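Local coordinates for protein acetyl-CoA acetyltransferase A (Ascaris suum, PDB 6BJA) that probably catalyses the reversible condensation of two acetyl-CoA molecules into acetoacetyl-CoA and coenzyme A, at residues T29-A33 against V34-I38; S310-E314 against E315-L319. All coordinates share one frame; numbering follows the deposited sequence.

Contact 1 (29-33 with 34-38) and contact 2 (310-314 with 315-319) are both local, each made within one unbroken run of ten residues where a loop meets regular structure. The first starts helix 33-48 in the N-terminal thiolase domain; the second follows the end of helix 298-310 and leads to strand 319-322 in the C-terminal domain. They lie on opposite sides of the chain's centre, with their own centres 37 Å apart and nearest atoms about 25 Å apart, so they do not touch. Contact 1 is a helix N-cap and contact 2 a short 3-10 turn, both away from the coenzyme A pocket and from C95, H355 and C383, the predicted catalytic residues.

Contact 1: T29-A33 against V34-I38; sequences TSLSA and VDLGI
S32 and D35 face each other where the backbone, extended at L31 and S32, turns into helix 33-48 at A33: S32 has a psi of 167°, while A33 onward is helical, and S32 O takes the N-H of L36 at 3.0 Å as A33 O takes that of G37. S32 is the N-cap. With chi1 at 70°, its OG sits between its own backbone N and carbonyl carbon and turns to the first helical turn, where D35 N donates to OG at 2.9 Å in a nearly straight bond (169°). The reciprocal bond runs from S32 N to D35 OD2, 3.0 Å long, and reaches the carboxylate oxygen on its anti side, out of the carboxylate plane. The D35 carboxylate is thus drawn back over the helix start, where the helix dipole would probably favour its negative charge. Beside this polar pair, L31 reaches forward: its CD2 lies 3.8 Å from D35 OD2, and its CD1 meets L36 CD2 at 4.0 Å, the two leucine side chains crossing at about a right angle. Elsewhere in the chain, V34 packs on I72 and Q75 of helix 72-79, and A33 O also accepts from S122 OG. Two reciprocal side-chain-to-backbone bonds, S32 with D35, define a capping box, here at the start of the helix that follows strand 11-23 in the thiolase fold.

Contact 2: S310-E314 against E315-L319; sequences SGLDE and ESIAL
D313 and S316 meet across a short 3-10 turn: the backbone of 310-314 is extended at L312 and D313 and then coils at E314, so that S316 N donates to D313 O at 3.0 Å and I317 N to E314 O at 3.2 Å. Just upstream, G311, with a positive phi of 67°, closes helix 298-310 in a Schellman motif, and the turn carries the chain on to strand 319-322, an outermost strand of the mixed sheet within this chain. The D313 side chain leans forward over the turn. Its chi1 of 49° swings the carboxylate toward S316, whose OG lies 3.0 Å from both D313 OD1 and D313 O; the hydroxyl has two acceptors within reach, and which of them takes its proton is not settled. S316 N adds a weak bond to the same OD1. On the inner side, L312 CD2 lies against S316 CB and OG, while L312 CD1 approaches I317 CD1 at 4.3 Å. L312 and I317 both also pack on L307 of helix 298-310, L377 and L393, which ties the turn to the helix and the neighbouring strands. Acidic groups gather on the outer side: E315 OE1 stands 3.7 Å from D313 OD1, the two carboxylate planes 69° apart, and this proximity may raise the proton affinity of one of them. At the turn's exit, a water donates to both E314 O, which also accepts from I317 N, and I317 O, at 2.8 Å from each.

Contact 1: T29-A33 against V34-I38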
ATOM      1  N   THR A  29     -11.967  -0.831  19.005  1.00 18.74           N
ATOM      2  CA  THR A  29     -11.445  -0.774  17.632  1.00 19.02           C
ATOM      3  C   THR A  29     -12.525  -0.516  16.591  1.00 21.58           C
ATOM      4  O   THR A  29     -12.308   0.214  15.633  1.00 20.92           O
ATOM      5  CB  THR A  29     -10.720  -2.075  17.261  1.00 23.73           C
ATOM      6  OG1 THR A  29      -9.617  -2.277  18.139  1.00 23.98           O
ATOM      7  CG2 THR A  29     -10.173  -2.018  15.847  1.00 25.05           C
ATOM      8  N   SER A  30     -13.710  -1.093  16.781  1.00 20.08           N
ATOM      9  CA  SER A  30     -14.755  -0.963  15.779  1.00 21.04           C
ATOM     10  C   SER A  30     -15.452   0.396  15.798  1.00 23.58           C
ATOM     11  O   SER A  30     -16.287   0.693  14.923  1.00 26.44           O
ATOM     12  CB  SER A  30     -15.782  -2.071  15.972  1.00 23.78           C
ATOM     13  OG  SER A  30     -16.502  -1.874  17.168  1.00 25.99           O
ATOM     14  N   LEU A  31     -15.101   1.231  16.773  1.00 20.96           N
ATOM     15  CA  LEU A  31     -15.670   2.566  16.879  1.00 19.98           C
ATOM     16  C   LEU A  31     -14.670   3.632  16.467  1.00 17.13           C
ATOM     17  O   LEU A  31     -13.506   3.605  16.858  1.00 20.51           O
ATOM     18  CB  LEU A  31     -16.141   2.830  18.305  1.00 20.10           C
ATOM     19  CG  LEU A  31     -17.257   1.890  18.798  1.00 21.83           C
ATOM     20  CD1 LEU A  31     -17.684   2.340  20.136  1.00 26.06           C
ATOM     21  CD2 LEU A  31     -18.451   1.862  17.847  1.00 28.05           C
ATOM     22  N   SER A  32     -15.134   4.560  15.639  1.00 17.60           N
ATOM     23  CA  SER A  32     -14.310   5.647  15.140  1.00 16.48           C
ATOM     24  C   SER A  32     -14.239   6.767  16.157  1.00 16.69           C
ATOM     25  O   SER A  32     -15.021   6.804  17.111  1.00 16.44           O
ATOM     26  CB  SER A  32     -14.899   6.181  13.835  1.00 19.38           C
ATOM     27  OG  SER A  32     -16.106   6.859  14.132  1.00 22.09           O
ATOM     28  N   ALA A  33     -13.313   7.699  15.948  1.00 17.57           N
ATOM     29  CA  ALA A  33     -13.281   8.900  16.762  1.00 14.96           C
ATOM     30  C   ALA A  33     -14.609   9.669  16.692  1.00 15.49           C
ATOM     31  O   ALA A  33     -15.017  10.299  17.665  1.00 16.99           O
ATOM     32  CB  ALA A  33     -12.129   9.799  16.338  1.00 15.62           C
ATOM     33  N   VAL A  34     -15.277   9.624  15.539  1.00 14.44           N
ATOM     34  CA  VAL A  34     -16.590  10.253  15.411  1.00 16.41           C
ATOM     35  C   VAL A  34     -17.582   9.542  16.319  1.00 17.58           C
ATOM     36  O   VAL A  34     -18.299  10.192  17.090  1.00 16.01           O
ATOM     37  CB  VAL A  34     -17.072  10.258  13.934  1.00 17.19           C
ATOM     38  CG1 VAL A  34     -18.568  10.616  13.830  1.00 18.85           C
ATOM     39  CG2 VAL A  34     -16.219  11.253  13.148  1.00 16.83           C
ATOM     40  N   ASP A  35     -17.610   8.216  16.263  1.00 17.40           N
ATOM     41  CA  ASP A  35     -18.511   7.450  17.133  1.00 18.77           C
ATOM     42  C   ASP A  35     -18.286   7.797  18.606  1.00 15.94           C
ATOM     43  O   ASP A  35     -19.234   8.037  19.346  1.00 17.56           O
ATOM     44  CB  ASP A  35     -18.322   5.945  16.940  1.00 20.43           C
ATOM     45  CG  ASP A  35     -18.726   5.467  15.557  1.00 22.87           C
ATOM     46  OD1 ASP A  35     -19.680   6.030  14.938  1.00 24.73           O
ATOM     47  OD2 ASP A  35     -18.084   4.508  15.079  1.00 22.60           O
ATOM     48  N   LEU A  36     -17.028   7.847  19.042  1.00 16.27           N
ATOM     49  CA  LEU A  36     -16.771   8.104  20.451  1.00 16.00           C
ATOM     50  C   LEU A  36     -17.135   9.537  20.820  1.00 16.79           C
ATOM     51  O   LEU A  36     -17.579   9.818  21.931  1.00 15.95           O
ATOM     52  CB  LEU A  36     -15.299   7.822  20.784  1.00 16.19           C
ATOM     53  CG  LEU A  36     -14.782   6.405  20.540  1.00 17.56           C
ATOM     54  CD1 LEU A  36     -13.289   6.334  20.804  1.00 22.07           C
ATOM     55  CD2 LEU A  36     -15.537   5.416  21.442  1.00 20.33           C
ATOM     56  N   GLY A  37     -16.919  10.453  19.888  1.00 16.68           N
ATOM     57  CA  GLY A  37     -17.244  11.856  20.094  1.00 16.55           C
ATOM     58  C   GLY A  37     -18.743  12.034  20.250  1.00 15.72           C
ATOM     59  O   GLY A  37     -19.203  12.831  21.063  1.00 16.39           O
ATOM     60  N   ILE A  38     -19.518  11.275  19.483  1.00 16.52           N
ATOM     61  CA  ILE A  38     -20.964  11.328  19.621  1.00 17.79           C
ATOM     62  C   ILE A  38     -21.397  10.807  21.002  1.00 17.00           C
ATOM     63  O   ILE A  38     -22.282  11.392  21.650  1.00 16.68           O
ATOM     64  CB  ILE A  38     -21.651  10.520  18.503  1.00 16.22           C
ATOM     65  CG1 ILE A  38     -21.402  11.167  17.150  1.00 16.73           C
ATOM     66  CG2 ILE A  38     -23.177  10.378  18.760  1.00 18.39           C
ATOM     67  CD1 ILE A  38     -21.612  10.226  15.975  1.00 17.02           C
TER

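Contact 2: S310-E314 against E315-L319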
ATOM      1  N   SER A 310      -3.809  35.267  38.485  1.00 35.05           N
ATOM      2  CA  SER A 310      -4.990  34.978  39.290  1.00 32.38           C
ATOM      3  C   SER A 310      -4.815  35.399  40.750  1.00 34.69           C
ATOM      4  O   SER A 310      -5.743  35.295  41.547  1.00 35.38           O
ATOM      5  CB  SER A 310      -5.311  33.479  39.208  1.00 32.54           C
ATOM      6  OG  SER A 310      -5.689  33.130  37.881  1.00 34.75           O
ATOM      7  N   GLY A 311      -3.620  35.868  41.091  1.00 33.07           N
ATOM      8  CA  GLY A 311      -3.323  36.294  42.445  1.00 35.05           C
ATOM      9  C   GLY A 311      -3.322  35.145  43.431  1.00 36.23           C
ATOM     10  O   GLY A 311      -3.615  35.328  44.616  1.00 39.37           O
ATOM     11  N   LEU A 312      -2.982  33.957  42.941  1.00 31.63           N
ATOM     12  CA  LEU A 312      -2.943  32.756  43.766  1.00 31.50           C
ATOM     13  C   LEU A 312      -1.524  32.231  43.890  1.00 30.22           C
ATOM     14  O   LEU A 312      -0.639  32.627  43.132  1.00 31.83           O
ATOM     15  CB  LEU A 312      -3.844  31.674  43.166  1.00 31.16           C
ATOM     16  CG  LEU A 312      -5.332  32.004  43.073  1.00 31.71           C
ATOM     17  CD1 LEU A 312      -6.059  30.923  42.296  1.00 31.75           C
ATOM     18  CD2 LEU A 312      -5.939  32.158  44.446  1.00 36.64           C
ATOM     19  N   ASP A 313      -1.301  31.339  44.840  1.00 33.98           N
ATOM     20  CA  ASP A 313      -0.058  30.590  44.850  1.00 36.23           C
ATOM     21  C   ASP A 313      -0.403  29.118  44.891  1.00 30.82           C
ATOM     22  O   ASP A 313      -1.583  28.748  44.976  1.00 32.19           O
ATOM     23  CB  ASP A 313       0.844  31.003  46.018  1.00 40.93           C
ATOM     24  CG  ASP A 313       0.121  31.026  47.339  1.00 45.41           C
ATOM     25  OD1 ASP A 313      -0.768  30.174  47.556  1.00 43.80           O
ATOM     26  OD2 ASP A 313       0.460  31.896  48.172  1.00 51.85           O
ATOM     27  N   GLU A 314       0.622  28.288  44.783  1.00 30.02           N
ATOM     28  CA  GLU A 314       0.453  26.847  44.685  1.00 31.75           C
ATOM     29  C   GLU A 314      -0.374  26.269  45.829  1.00 30.56           C
ATOM     30  O   GLU A 314      -1.148  25.326  45.643  1.00 28.03           O
ATOM     31  CB  GLU A 314       1.819  26.164  44.656  1.00 33.33           C
ATOM     32  CG  GLU A 314       2.592  26.337  43.372  1.00 35.20           C
ATOM     33  CD  GLU A 314       3.239  27.718  43.226  1.00 39.90           C
ATOM     34  OE1 GLU A 314       3.197  28.526  44.181  1.00 38.67           O
ATOM     35  OE2 GLU A 314       3.792  27.994  42.143  1.00 39.25           O
ATOM     36  N   GLU A 315      -0.205  26.827  47.024  1.00 30.46           N
ATOM     37  CA  GLU A 315      -0.888  26.312  48.207  1.00 32.04           C
ATOM     38  C   GLU A 315      -2.402  26.530  48.182  1.00 30.35           C
ATOM     39  O   GLU A 315      -3.137  25.849  48.901  1.00 33.06           O
ATOM     40  CB  GLU A 315      -0.293  26.963  49.462  1.00 40.42           C
ATOM     41  CG  GLU A 315       1.098  26.453  49.824  1.00 40.98           C
ATOM     42  CD  GLU A 315       2.186  26.818  48.815  1.00 49.84           C
ATOM     43  OE1 GLU A 315       2.125  27.914  48.204  1.00 43.13           O
ATOM     44  OE2 GLU A 315       3.120  25.999  48.640  1.00 55.08           O
ATOM     45  N   SER A 316      -2.852  27.480  47.361  1.00 31.53           N
ATOM     46  CA  SER A 316      -4.277  27.781  47.165  1.00 29.81           C
ATOM     47  C   SER A 316      -5.027  26.635  46.498  1.00 30.16           C
ATOM     48  O   SER A 316      -6.254  26.605  46.513  1.00 27.92           O
ATOM     49  CB  SER A 316      -4.463  29.021  46.281  1.00 34.85           C
ATOM     50  OG  SER A 316      -3.645  30.115  46.665  1.00 45.35           O
ATOM     51  N   ILE A 317      -4.281  25.729  45.872  1.00 25.56           N
ATOM     52  CA  ILE A 317      -4.858  24.752  44.945  1.00 24.07           C
ATOM     53  C   ILE A 317      -5.011  23.408  45.642  1.00 22.29           C
ATOM     54  O   ILE A 317      -4.051  22.840  46.156  1.00 23.18           O
ATOM     55  CB  ILE A 317      -3.972  24.601  43.687  1.00 20.85           C
ATOM     56  CG1 ILE A 317      -3.741  25.964  43.032  1.00 20.78           C
ATOM     57  CG2 ILE A 317      -4.535  23.560  42.726  1.00 21.84           C
ATOM     58  CD1 ILE A 317      -4.987  26.752  42.619  1.00 21.80           C
ATOM     59  N   ALA A 318      -6.232  22.898  45.667  1.00 20.42           N
ATOM     60  CA  ALA A 318      -6.513  21.647  46.352  1.00 21.45           C
ATOM     61  C   ALA A 318      -5.999  20.424  45.599  1.00 21.97           C
ATOM     62  O   ALA A 318      -5.453  19.498  46.201  1.00 22.81           O
ATOM     63  CB  ALA A 318      -8.006  21.511  46.593  1.00 24.08           C
ATOM     64  N   LEU A 319      -6.229  20.399  44.287  1.00 20.37           N
ATOM     65  CA  LEU A 319      -5.880  19.257  43.455  1.00 18.06           C
ATOM     66  C   LEU A 319      -5.299  19.700  42.135  1.00 16.79           C
ATOM     67  O   LEU A 319      -5.695  20.725  41.596  1.00 17.72           O
ATOM     68  CB  LEU A 319      -7.096  18.384  43.157  1.00 18.09           C
ATOM     69  CG  LEU A 319      -7.689  17.599  44.315  1.00 20.93           C
ATOM     70  CD1 LEU A 319      -8.943  16.886  43.787  1.00 21.56           C
ATOM     71  CD2 LEU A 319      -6.717  16.607  44.912  1.00 21.71           C
TER
HETATM   72  O   HOH W   1      -1.299  22.595  45.993  1.00 26.04           O
HETATM   73  O   HOH W   2       4.138  29.035  46.922  1.00 44.57           O